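Local coordinates for nuclear transport factor 2 family protein (Rhodopseudomonas palustris, PDB 3DM8) that is a putative isomerase of the SnoaL-like, NTF2-type family and probably acts on a small molecule, at the interface of chains A and B. Numbering follows the deposited sequence. Chains: chain A/B, uncharacterized protein RPA4348.

The interface of chains A and B. Residues chain A 40, 125-126, 129; chain B 125-127.
A:Thr125 and B:Phe126, with their exchanged twins, form the helix-start part of a two-fold symmetric homodimer interface, where the first turns of the two 125-133 helices cap each other and help hold the deposited dimer together; whether this dimer is the biological one is an inference. The threonine hydroxyl OG1 of A:Thr125 accepts the backbone N-H of B:Phe126 at 2.8 Å in a nearly straight bond, 166° at the hydrogen. B:Thr125 returns the same bond to the amide N of A:Phe126. Each hydroxyl also lies 3.2 Å from the backbone N of the partner's Thr125, as between A:Thr125 OG1 and B:Thr125 N, a longer hydrogen bond that lets two amides of one helix start share an oxygen. OG1 is placed between its own backbone N and carbonyl carbon, chi1 45°, which points it at the other chain while CG2 turns away, anti to the carbonyl carbon. The hydroxyls thus act as caps supplied in trans, and the positive end of each helix probably polarises them. Beside the polar pair, CB of A:Thr125 packs on CB of B:Phe126 at 3.7 Å. From there the phenylalanine reaches over to chain A: CG is anti to the backbone N, chi1 -176°, which carries the ring away from the threonines to A:Pro40 and A:Val129. Both residues lie over the same face of the ring, near opposite edges, and both cross it obliquely. B:Phe126 has 103 Å² of its surface buried by chain A, through its backbone N and CB at A:Thr125 as well as through the ring. CG2 of A:Val129 touches CD1 of B:Phe126 at 3.8 Å, with CG1 farther out beside CE1. On the other half of the ring, the pyrrolidine CB of A:Pro40 sits 3.8 Å from CD2 of B:Phe126.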
ATOM      1  N   PRO A  40      -6.440  -1.583  11.843  1.00 15.90           N
ATOM      2  CA  PRO A  40      -6.664  -1.804  13.268  1.00 16.51           C
ATOM      3  C   PRO A  40      -8.044  -2.323  13.549  1.00 16.47           C
ATOM      4  O   PRO A  40      -9.022  -1.579  13.484  1.00 16.29           O
ATOM      5  CB  PRO A  40      -6.498  -0.415  13.884  1.00 16.59           C
ATOM      6  CG  PRO A  40      -6.664   0.533  12.843  1.00 15.29           C
ATOM      7  CD  PRO A  40      -6.386  -0.160  11.500  1.00 16.56           C
ATOM      8  N   THR A 125      -3.444   3.976   7.459  1.00 16.66           N
ATOM      9  CA  THR A 125      -4.285   3.650   8.590  1.00 17.00           C
ATOM     10  C   THR A 125      -4.229   4.734   9.672  1.00 16.59           C
ATOM     11  O   THR A 125      -5.210   4.973  10.330  1.00 17.48           O
ATOM     12  CB  THR A 125      -3.951   2.277   9.188  1.00 15.65           C
ATOM     13  OG1 THR A 125      -2.525   2.171   9.299  1.00 14.74           O
ATOM     14  CG2 THR A 125      -4.556   1.144   8.285  1.00 17.26           C
ATOM     15  N   PHE A 126      -3.095   5.405   9.828  1.00 16.56           N
ATOM     16  CA  PHE A 126      -3.028   6.479  10.811  1.00 15.36           C
ATOM     17  C   PHE A 126      -3.906   7.638  10.361  1.00 16.64           C
ATOM     18  O   PHE A 126      -4.709   8.209  11.141  1.00 17.34           O
ATOM     19  CB  PHE A 126      -1.569   6.908  11.095  1.00 15.50           C
ATOM     20  CG  PHE A 126      -1.441   7.950  12.191  1.00 15.76           C
ATOM     21  CD1 PHE A 126      -1.359   7.561  13.505  1.00 18.37           C
ATOM     22  CD2 PHE A 126      -1.404   9.290  11.893  1.00 14.70           C
ATOM     23  CE1 PHE A 126      -1.268   8.498  14.506  1.00 18.12           C
ATOM     24  CE2 PHE A 126      -1.299  10.246  12.876  1.00 16.26           C
ATOM     25  CZ  PHE A 126      -1.223   9.856  14.183  1.00 17.10           C
ATOM     26  N   VAL A 129      -7.514   6.733  10.874  1.00 17.75           N
ATOM     27  CA  VAL A 129      -7.957   6.742  12.295  1.00 18.02           C
ATOM     28  C   VAL A 129      -8.111   8.187  12.732  1.00 19.52           C
ATOM     29  O   VAL A 129      -9.058   8.541  13.427  1.00 19.75           O
ATOM     30  CB  VAL A 129      -7.003   5.962  13.283  1.00 17.31           C
ATOM     31  CG1 VAL A 129      -7.270   6.393  14.745  1.00 18.04           C
ATOM     32  CG2 VAL A 129      -7.138   4.440  13.126  1.00 17.67           C
TER
ATOM     33  N   THR B 125       0.552   2.677   8.709  1.00 16.66           N
ATOM     34  CA  THR B 125       1.052   3.789   9.488  1.00 17.00           C
ATOM     35  C   THR B 125       0.543   3.745  10.933  1.00 16.59           C
ATOM     36  O   THR B 125       1.247   4.145  11.826  1.00 17.48           O
ATOM     37  CB  THR B 125       0.725   5.143   8.845  1.00 15.65           C
ATOM     38  OG1 THR B 125      -0.645   5.121   8.421  1.00 14.74           O
ATOM     39  CG2 THR B 125       1.706   5.413   7.649  1.00 17.26           C
ATOM     40  N   PHE B 126      -0.659   3.231  11.159  1.00 16.56           N
ATOM     41  CA  PHE B 126      -1.146   3.124  12.528  1.00 15.36           C
ATOM     42  C   PHE B 126      -0.323   2.092  13.284  1.00 16.64           C
ATOM     43  O   PHE B 126       0.134   2.315  14.433  1.00 17.34           O
ATOM     44  CB  PHE B 126      -2.665   2.833  12.576  1.00 15.50           C
ATOM     45  CG  PHE B 126      -3.241   2.819  13.980  1.00 15.76           C
ATOM     46  CD1 PHE B 126      -3.662   3.989  14.563  1.00 18.37           C
ATOM     47  CD2 PHE B 126      -3.351   1.648  14.689  1.00 14.70           C
ATOM     48  CE1 PHE B 126      -4.161   3.991  15.843  1.00 18.12           C
ATOM     49  CE2 PHE B 126      -3.861   1.623  15.966  1.00 16.26           C
ATOM     50  CZ  PHE B 126      -4.274   2.789  16.546  1.00 17.10           C
ATOM     51  N   ASP B 127      -0.105   0.964  12.655  1.00 17.92           N
ATOM     52  CA  ASP B 127       0.665  -0.110  13.284  1.00 18.70           C
ATOM     53  C   ASP B 127       2.070   0.387  13.557  1.00 17.46           C
ATOM     54  O   ASP B 127       2.641   0.150  14.641  1.00 18.92           O
ATOM     55  CB  ASP B 127       0.705  -1.351  12.413  1.00 18.49           C
ATOM     56  CG  ASP B 127       1.271  -2.526  13.128  1.00 21.07           C
ATOM     57  OD1 ASP B 127       2.163  -3.162  12.573  1.00 29.42           O
ATOM     58  OD2 ASP B 127       0.818  -2.821  14.240  1.00 28.25           O
TER